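Local coordinates for protein fusarinine C esterase sidJ (Aspergillus fumigatus, PDB 6GUP) that hydrolyses the siderophore fusarinine C to fusarinine, releasing its iron, but does not act on triacetylfusarinine C, at residues I15-H18 against V24-E27; Q79-G84 against D211-L216; T297-W302 against A313-N318. All coordinates share one frame; numbering follows the deposited sequence.

Contact 1 (I15-H18 against V24-E27); sequences ILHH and VTFE
Ile-15 to His-18 and Val-24 to Glu-27 run antiparallel as neighbouring strands, their axes 4.6 Å apart at closest approach and their directions 155° apart. Ile-15 pairs with Glu-27 and His-17 with Thr-25 as hydrogen-bonded pairs; Leu-16 and Phe-26 form the non-hydrogen-bonded pair between them. The bonds are uneven. Glu-27 N reaches Ile-15 O at 2.8 Å and nearly straight, whereas Thr-25 N meets His-17 O at 3.1 Å from above the carbonyl plane.

On the face shared by Ile-15, His-17, Thr-25 and Glu-27, the His-17 ring gives its NE2 hydrogen to Glu-27 OE1 at 3.0 Å. The carboxylate is met on its anti side, though well out of its plane, which is turned 44° from the ring, and the bond is bent to 146°. Glu-27 gets there with CG anti to its backbone N and an extended chain, while Ile-15 CG2 lies over one face of the imidazole. The other ring nitrogen, ND1, bonds to Tyr-99 OH on helix 86-108, so that a partner at each nitrogen fixes the ring's rotation. Glu-27 OE2 is bonded to Ser-68 OG, and this donor together with His-17 NE2 would tend to stabilise the charged carboxylate.

The two strands form the beta hairpin at one end of the mixed sheet of this alpha/beta-hydrolase, with strand 67-72 next to Thr-25 and Phe-26. Beyond Ile-15 and Leu-16 the sheet continues into a strand of the second subunit.

On the face of Leu-16, His-18, Val-24 and Phe-26 the contacts are apolar. Val-24 CG1 sits over the His-18 ring, 3.5 Å from its centroid in a CH-pi contact, and Leu-16 CD1 packs against Val-24 CB at 3.9 Å.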
loop_
_atom_site.group_PDB
_atom_site.type_symbol
_atom_site.label_atom_id
_atom_site.label_comp_id
_atom_site.label_asym_id
_atom_site.label_seq_id
_atom_site.Cartn_x
_atom_site.Cartn_y
_atom_site.Cartn_z
ATOM N N ILE A 15 0.668 0.624 16.645
ATOM C CA ILE A 15 0.207 -0.760 16.512
ATOM C C ILE A 15 -0.307 -0.976 15.091
ATOM O O ILE A 15 -1.182 -0.238 14.630
ATOM C CB ILE A 15 -0.928 -1.079 17.517
ATOM C CG1 ILE A 15 -0.476 -0.766 18.952
ATOM C CG2 ILE A 15 -1.366 -2.539 17.397
ATOM C CD1 ILE A 15 -1.517 -1.027 20.023
ATOM N N LEU A 16 0.234 -1.986 14.409
ATOM C CA LEU A 16 -0.252 -2.386 13.089
ATOM C C LEU A 16 -1.317 -3.471 13.241
ATOM O O LEU A 16 -1.031 -4.561 13.746
ATOM C CB LEU A 16 0.897 -2.895 12.213
ATOM C CG LEU A 16 0.568 -3.161 10.738
ATOM C CD1 LEU A 16 0.228 -1.868 10.007
ATOM C CD2 LEU A 16 1.729 -3.865 10.053
ATOM N N HIS A 17 -2.537 -3.159 12.803
ATOM C CA HIS A 17 -3.670 -4.082 12.863
ATOM C C HIS A 17 -3.991 -4.648 11.488
ATOM O O HIS A 17 -3.614 -4.073 10.473
ATOM C CB HIS A 17 -4.915 -3.362 13.372
ATOM C CG HIS A 17 -4.723 -2.671 14.684
ATOM N ND1 HIS A 17 -5.059 -3.253 15.886
ATOM C CD2 HIS A 17 -4.235 -1.444 14.982
ATOM C CE1 HIS A 17 -4.784 -2.416 16.868
ATOM N NE2 HIS A 17 -4.283 -1.310 16.348
ATOM N N HIS A 18 -4.698 -5.773 11.480
ATOM C CA HIS A 18 -5.272 -6.355 10.269
ATOM C C HIS A 18 -6.791 -6.355 10.416
ATOM O O HIS A 18 -7.336 -7.157 11.177
ATOM C CB HIS A 18 -4.755 -7.786 10.066
ATOM C CG HIS A 18 -3.534 -7.875 9.207
ATOM N ND1 HIS A 18 -3.573 -8.325 7.905
ATOM C CD2 HIS A 18 -2.239 -7.572 9.461
ATOM C CE1 HIS A 18 -2.356 -8.295 7.396
ATOM N NE2 HIS A 18 -1.527 -7.843 8.319
ATOM N N VAL A 24 -4.638 -3.451 6.188
ATOM C CA VAL A 24 -4.147 -3.061 7.516
ATOM C C VAL A 24 -4.557 -1.645 7.903
ATOM O O VAL A 24 -4.841 -0.807 7.041
ATOM C CB VAL A 24 -2.601 -3.177 7.636
ATOM C CG1 VAL A 24 -2.167 -4.626 7.492
ATOM C CG2 VAL A 24 -1.869 -2.295 6.626
ATOM N N THR A 25 -4.582 -1.401 9.211
ATOM C CA THR A 25 -4.740 -0.056 9.758
ATOM C C THR A 25 -3.705 0.154 10.868
ATOM O O THR A 25 -3.535 -0.709 11.734
ATOM C CB THR A 25 -6.188 0.225 10.243
ATOM O OG1 THR A 25 -6.275 1.554 10.771
ATOM C CG2 THR A 25 -6.650 -0.768 11.308
ATOM N N PHE A 26 -2.999 1.284 10.805
ATOM C CA PHE A 26 -1.940 1.613 11.762
ATOM C C PHE A 26 -2.456 2.598 12.808
ATOM O O PHE A 26 -2.866 3.708 12.467
ATOM C CB PHE A 26 -0.725 2.204 11.042
ATOM C CG PHE A 26 0.338 2.721 11.974
ATOM C CD1 PHE A 26 1.138 1.841 12.698
ATOM C CD2 PHE A 26 0.534 4.089 12.138
ATOM C CE1 PHE A 26 2.115 2.319 13.562
ATOM C CE2 PHE A 26 1.510 4.570 13.000
ATOM C CZ PHE A 26 2.301 3.684 13.712
ATOM N N GLU A 27 -2.408 2.185 14.073
ATOM C CA GLU A 27 -2.828 3.014 15.202
ATOM C C GLU A 27 -1.611 3.718 15.786
ATOM O O GLU A 27 -0.650 3.058 16.167
ATOM C CB GLU A 27 -3.471 2.140 16.280
ATOM C CG GLU A 27 -4.049 2.907 17.465
ATOM C CD GLU A 27 -4.644 2.009 18.536
ATOM O OE1 GLU A 27 -4.399 0.783 18.521
ATOM O OE2 GLU A 27 -5.363 2.538 19.409
#

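Contact 2 (Q79-G84 against D211-L216); sequences QSWGLG and DVLLPL
Trp-81, near the middle of the irregular segment 79-84, meets Leu-213 with an indole face and Asp-211 with its benzene edge. At the start of the segment, Gln-79 folds back beneath the ring: its CA lies over the face opposite Leu-213, so the indole is held between its own chain and the strand 211-213. Ser-80 then turns its hydroxyl to Thr-227 OG1, and the backbone of Trp-81 is bonded to Ser-230, both tying the loop to the chain that leads into helix 231-238.

At Trp-81 the CB points toward segment 211-216, and an unusual chi1 of 33° lays the indole across the Leu-213 side chain. Leu-213 CD2 stands over the rim of the pyrrole ring, 3.8 Å from Trp-81 CD2 and 4.1 Å from the five-membered centroid, 28° off the ring normal: a CH-pi contact. In Leu-213, CG is anti to the carbonyl carbon and CD1 continues the chain in extended form; the other branch, CD2, is the one turned onto the indole. At the far end of the indole, Trp-81 CZ3 lies 3.7 Å from Asp-211 OD2, near the ring plane, with the carboxylate turned 63° from the indole. That is an edge approach to a C-H, compatible with the weakly positive ring rim; the strong partner of Asp-211 is Arg-232, in a salt bridge through OD1.

Residues 211-213 pair antiparallel with a strand of the second subunit, whose Leu-213 packs on both Trp-81 and Leu-213. Without hydrogen bonds across it, this is a CH-pi contact of a loop tryptophan with a short intersubunit beta ladder: the loop between helices 75-78 and 86-108 of this alpha/beta-hydrolase meets the largely helical region inserted between strands 159-163 and 278-283, to which strand 211-213 belongs.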
loop_
_atom_site.group_PDB
_atom_site.type_symbol
_atom_site.label_atom_id
_atom_site.label_comp_id
_atom_site.label_asym_id
_atom_site.label_seq_id
_atom_site.Cartn_x
_atom_site.Cartn_y
_atom_site.Cartn_z
ATOM N N GLN A 79 -4.196 0.068 -6.120
ATOM C CA GLN A 79 -4.740 0.311 -7.464
ATOM C C GLN A 79 -5.264 1.749 -7.551
ATOM O O GLN A 79 -6.474 1.991 -7.579
ATOM C CB GLN A 79 -5.845 -0.701 -7.805
ATOM C CG GLN A 79 -5.564 -2.130 -7.358
ATOM C CD GLN A 79 -6.511 -3.148 -7.973
ATOM O OE1 GLN A 79 -7.043 -2.951 -9.068
ATOM N NE2 GLN A 79 -6.720 -4.254 -7.269
ATOM N N SER A 80 -4.333 2.698 -7.603
ATOM C CA SER A 80 -4.662 4.131 -7.634
ATOM C C SER A 80 -5.000 4.691 -9.030
ATOM O O SER A 80 -5.349 5.867 -9.155
ATOM C CB SER A 80 -3.504 4.932 -7.035
ATOM O OG SER A 80 -2.306 4.713 -7.759
ATOM N N TRP A 81 -4.922 3.846 -10.059
ATOM C CA TRP A 81 -5.084 4.261 -11.465
ATOM C C TRP A 81 -6.484 3.997 -12.030
ATOM O O TRP A 81 -6.780 4.457 -13.126
ATOM C CB TRP A 81 -4.023 3.591 -12.369
ATOM C CG TRP A 81 -3.638 2.226 -11.920
ATOM C CD1 TRP A 81 -2.540 1.892 -11.182
ATOM C CD2 TRP A 81 -4.374 1.016 -12.117
ATOM N NE1 TRP A 81 -2.534 0.546 -10.924
ATOM C CE2 TRP A 81 -3.648 -0.019 -11.487
ATOM C CE3 TRP A 81 -5.571 0.700 -12.776
ATOM C CZ2 TRP A 81 -4.079 -1.350 -11.493
ATOM C CZ3 TRP A 81 -6.001 -0.627 -12.785
ATOM C CH2 TRP A 81 -5.255 -1.633 -12.143
ATOM N N GLY A 82 -7.337 3.277 -11.295
ATOM C CA GLY A 82 -8.650 2.854 -11.801
ATOM C C GLY A 82 -9.820 3.749 -11.414
ATOM O O GLY A 82 -9.832 4.336 -10.330
ATOM N N LEU A 83 -10.801 3.841 -12.315
ATOM C CA LEU A 83 -12.082 4.524 -12.064
ATOM C C LEU A 83 -13.071 3.538 -11.442
ATOM O O LEU A 83 -12.922 2.321 -11.588
ATOM C CB LEU A 83 -12.654 5.095 -13.376
ATOM C CG LEU A 83 -14.083 5.666 -13.467
ATOM C CD1 LEU A 83 -14.240 6.979 -12.710
ATOM C CD2 LEU A 83 -14.473 5.862 -14.924
ATOM N N GLY A 84 -14.076 4.071 -10.749
ATOM C CA GLY A 84 -15.124 3.261 -10.132
ATOM C C GLY A 84 -14.619 2.607 -8.864
ATOM O O GLY A 84 -14.889 1.431 -8.617
ATOM N N ASP A 211 -7.184 -2.292 -18.758
ATOM C CA ASP A 211 -6.901 -0.893 -18.448
ATOM C C ASP A 211 -5.604 -0.481 -19.129
ATOM O O ASP A 211 -4.553 -1.068 -18.866
ATOM C CB ASP A 211 -6.773 -0.688 -16.934
ATOM C CG ASP A 211 -8.103 -0.429 -16.264
ATOM O OD1 ASP A 211 -8.741 0.601 -16.575
ATOM O OD2 ASP A 211 -8.517 -1.251 -15.422
ATOM N N VAL A 212 -5.686 0.523 -20.000
ATOM C CA VAL A 212 -4.508 1.095 -20.643
ATOM C C VAL A 212 -3.939 2.154 -19.703
ATOM O O VAL A 212 -4.528 3.223 -19.538
ATOM C CB VAL A 212 -4.849 1.720 -22.016
ATOM C CG1 VAL A 212 -3.602 2.311 -22.668
ATOM C CG2 VAL A 212 -5.477 0.676 -22.932
ATOM N N LEU A 213 -2.801 1.845 -19.084
ATOM C CA LEU A 213 -2.121 2.787 -18.198
ATOM C C LEU A 213 -1.371 3.805 -19.042
ATOM O O LEU A 213 -0.549 3.431 -19.883
ATOM C CB LEU A 213 -1.148 2.068 -17.263
ATOM C CG LEU A 213 -1.701 0.937 -16.392
ATOM C CD1 LEU A 213 -0.590 0.416 -15.496
ATOM C CD2 LEU A 213 -2.901 1.373 -15.559
ATOM N N LEU A 214 -1.661 5.085 -18.819
ATOM C CA LEU A 214 -1.010 6.163 -19.555
ATOM C C LEU A 214 0.383 6.402 -18.968
ATOM O O LEU A 214 0.614 6.086 -17.797
ATOM C CB LEU A 214 -1.851 7.442 -19.502
ATOM C CG LEU A 214 -3.274 7.315 -20.066
ATOM C CD1 LEU A 214 -4.105 8.539 -19.715
ATOM C CD2 LEU A 214 -3.258 7.095 -21.571
ATOM N N PRO A 215 1.317 6.951 -19.774
ATOM C CA PRO A 215 2.696 7.117 -19.298
ATOM C C PRO A 215 2.804 8.065 -18.107
ATOM O O PRO A 215 2.220 9.151 -18.125
ATOM C CB PRO A 215 3.435 7.698 -20.515
ATOM C CG PRO A 215 2.550 7.444 -21.680
ATOM C CD PRO A 215 1.155 7.471 -21.143
ATOM N N LEU A 216 3.546 7.639 -17.088
ATOM C CA LEU A 216 3.745 8.431 -15.872
ATOM C C LEU A 216 4.513 9.722 -16.186
ATOM O O LEU A 216 4.217 10.773 -15.617
ATOM C CB LEU A 216 4.470 7.594 -14.801
ATOM C CG LEU A 216 4.368 7.946 -13.309
ATOM C CD1 LEU A 216 5.099 9.234 -12.971
ATOM C CD2 LEU A 216 2.929 7.993 -12.808
#

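Contact 3 (T297-W302 against A313-N318); sequences TLLSRW and AIWDEN
Trp-315 lays the benzene half of its indole against helix 295-307, where it meets Leu-299 and Trp-302. Its CG is anti to the backbone N (chi1 -176°) and chi2 is near -90°, which directs the six-membered ring at the helix while the ring nitrogen stays on the side of its own loop. Leu-299 approaches in two ways. Its carbonyl oxygen lies above one indole face, toward the rim and 3.7 Å from Trp-315 CZ2, whereas its CD2 methyl touches the edge in the ring plane, 3.9 Å from Trp-315 CH2; the two side chains cross at about a right angle.

Trp-302, one helical turn on, uses its CB, 3.7 Å from Trp-315 CZ3 and on the same side of the indole plane as Leu-299 O. With a chi2 of only -8°, its own indole swings away from Trp-315 and back over the helix, where Leu-298 O lies over one face. Stacking is left to Phe-265, with Phe-252 and Phe-282 also meeting the ring.

In the loop, Asp-316 OD1 accepts from Asn-318 N, an Asx turn just before strand 320-322. Trp-315 N is bonded to Asp-307 OD1, near the end of the same helix.

No hydrogen bond crosses between the segments, so this buried join of helix and loop rests on dispersion and close fit.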
loop_
_atom_site.group_PDB
_atom_site.type_symbol
_atom_site.label_atom_id
_atom_site.label_comp_id
_atom_site.label_asym_id
_atom_site.label_seq_id
_atom_site.Cartn_x
_atom_site.Cartn_y
_atom_site.Cartn_z
ATOM N N THR A 297 -18.218 31.221 -1.196
ATOM C CA THR A 297 -19.446 30.812 -1.884
ATOM C C THR A 297 -19.562 29.288 -1.913
ATOM O O THR A 297 -20.633 28.746 -1.659
ATOM C CB THR A 297 -19.506 31.364 -3.326
ATOM O OG1 THR A 297 -19.372 32.790 -3.297
ATOM C CG2 THR A 297 -20.830 31.005 -4.015
ATOM N N LEU A 298 -18.453 28.610 -2.209
ATOM C CA LEU A 298 -18.430 27.147 -2.294
ATOM C C LEU A 298 -18.817 26.473 -0.971
ATOM O O LEU A 298 -19.618 25.537 -0.971
ATOM C CB LEU A 298 -17.055 26.654 -2.765
ATOM C CG LEU A 298 -16.887 25.160 -3.065
ATOM C CD1 LEU A 298 -17.912 24.682 -4.080
ATOM C CD2 LEU A 298 -15.476 24.886 -3.563
ATOM N N LEU A 299 -18.263 26.958 0.143
ATOM C CA LEU A 299 -18.596 26.424 1.479
ATOM C C LEU A 299 -20.054 26.667 1.881
ATOM O O LEU A 299 -20.685 25.783 2.464
ATOM C CB LEU A 299 -17.667 26.989 2.571
ATOM C CG LEU A 299 -16.240 26.442 2.686
ATOM C CD1 LEU A 299 -15.522 27.093 3.859
ATOM C CD2 LEU A 299 -16.208 24.925 2.831
ATOM N N SER A 300 -20.574 27.858 1.584
ATOM C CA SER A 300 -21.970 28.197 1.896
ATOM C C SER A 300 -22.962 27.359 1.086
ATOM O O SER A 300 -24.009 26.968 1.601
ATOM C CB SER A 300 -22.238 29.690 1.674
ATOM O OG SER A 300 -21.941 30.077 0.345
ATOM N N ARG A 301 -22.626 27.086 -0.175
ATOM C CA ARG A 301 -23.440 26.207 -1.021
ATOM C C ARG A 301 -23.420 24.750 -0.539
ATOM O O ARG A 301 -24.445 24.068 -0.593
ATOM C CB ARG A 301 -23.003 26.305 -2.486
ATOM C CG ARG A 301 -23.319 27.657 -3.108
ATOM C CD ARG A 301 -22.929 27.713 -4.572
ATOM N NE ARG A 301 -23.827 26.880 -5.373
ATOM C CZ ARG A 301 -23.473 25.902 -6.214
ATOM N NH1 ARG A 301 -22.195 25.587 -6.450
ATOM N NH2 ARG A 301 -24.430 25.234 -6.856
ATOM N N TRP A 302 -22.264 24.283 -0.062
ATOM C CA TRP A 302 -22.174 22.960 0.573
ATOM C C TRP A 302 -22.939 22.926 1.898
ATOM O O TRP A 302 -23.627 21.945 2.185
ATOM C CB TRP A 302 -20.719 22.539 0.809
ATOM C CG TRP A 302 -19.917 22.280 -0.442
ATOM C CD1 TRP A 302 -20.374 22.237 -1.733
ATOM C CD2 TRP A 302 -18.516 21.993 -0.505
ATOM N NE1 TRP A 302 -19.339 21.962 -2.593
ATOM C CE2 TRP A 302 -18.187 21.805 -1.868
ATOM C CE3 TRP A 302 -17.502 21.886 0.456
ATOM C CZ2 TRP A 302 -16.886 21.514 -2.291
ATOM C CZ3 TRP A 302 -16.207 21.597 0.033
ATOM C CH2 TRP A 302 -15.913 21.413 -1.331
ATOM N N ALA A 313 -29.209 20.942 10.966
ATOM C CA ALA A 313 -27.993 21.569 11.492
ATOM C C ALA A 313 -26.845 20.555 11.513
ATOM O O ALA A 313 -26.164 20.381 12.526
ATOM C CB ALA A 313 -28.252 22.132 12.882
ATOM N N ILE A 314 -26.640 19.897 10.373
ATOM C CA ILE A 314 -25.605 18.871 10.224
ATOM C C ILE A 314 -24.235 19.515 10.006
ATOM O O ILE A 314 -23.252 19.104 10.614
ATOM C CB ILE A 314 -25.943 17.901 9.066
ATOM C CG1 ILE A 314 -27.226 17.129 9.399
ATOM C CG2 ILE A 314 -24.792 16.925 8.806
ATOM C CD1 ILE A 314 -27.869 16.439 8.219
ATOM N N TRP A 315 -24.181 20.508 9.123
ATOM C CA TRP A 315 -22.952 21.251 8.842
ATOM C C TRP A 315 -22.391 21.889 10.113
ATOM O O TRP A 315 -23.130 22.517 10.875
ATOM C CB TRP A 315 -23.229 22.334 7.798
ATOM C CG TRP A 315 -22.027 23.107 7.357
ATOM C CD1 TRP A 315 -21.548 24.258 7.908
ATOM C CD2 TRP A 315 -21.160 22.794 6.262
ATOM N NE1 TRP A 315 -20.432 24.681 7.230
ATOM C CE2 TRP A 315 -20.172 23.802 6.212
ATOM C CE3 TRP A 315 -21.124 21.759 5.316
ATOM C CZ2 TRP A 315 -19.152 23.806 5.253
ATOM C CZ3 TRP A 315 -20.108 21.763 4.361
ATOM C CH2 TRP A 315 -19.137 22.782 4.337
ATOM N N ASP A 316 -21.091 21.711 10.338
ATOM C CA ASP A 316 -20.412 22.345 11.460
ATOM C C ASP A 316 -20.130 23.791 11.078
ATOM O O ASP A 316 -19.394 24.045 10.122
ATOM C CB ASP A 316 -19.103 21.619 11.803
ATOM C CG ASP A 316 -18.630 21.902 13.223
ATOM O OD1 ASP A 316 -18.825 23.030 13.723
ATOM O OD2 ASP A 316 -18.061 20.986 13.848
ATOM N N GLU A 317 -20.706 24.732 11.829
ATOM C CA GLU A 317 -20.467 26.165 11.608
ATOM C C GLU A 317 -18.984 26.547 11.729
ATOM O O GLU A 317 -18.540 27.504 11.097
ATOM C CB GLU A 317 -21.324 27.026 12.551
ATOM C CG GLU A 317 -20.928 26.987 14.026
ATOM C CD GLU A 317 -21.697 27.987 14.875
ATOM O OE1 GLU A 317 -21.220 28.306 15.984
ATOM O OE2 GLU A 317 -22.770 28.460 14.441
ATOM N N ASN A 318 -18.233 25.786 12.528
ATOM C CA ASN A 318 -16.776 25.954 12.648
ATOM C C ASN A 318 -15.965 25.540 11.406
ATOM O O ASN A 318 -14.740 25.677 11.406
ATOM C CB ASN A 318 -16.250 25.211 13.890
ATOM C CG ASN A 318 -16.709 25.847 15.194
ATOM O OD1 ASN A 318 -16.810 27.071 15.305
ATOM N ND2 ASN A 318 -16.979 25.015 16.193
#

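The three contacts follow one another along the chain and lie far apart: the centre of contact 1 is about 27 Å from that of contact 2 and 33 Å from that of contact 3, and contacts 2 and 3 are also 33 Å apart. Contacts 1 and 2 both reach the second subunit, each with a strand that pairs antiparallel across the interface, so the dimer is joined by beta ladders at two places. Contact 3 touches no other chain; it packs near the opposite edge strand, 320-322, of the same sheet as contact 1. A probable Ser-123, His-327, Asp-286 triad, with Ser-123 on a nucleophile elbow, belongs to none of them.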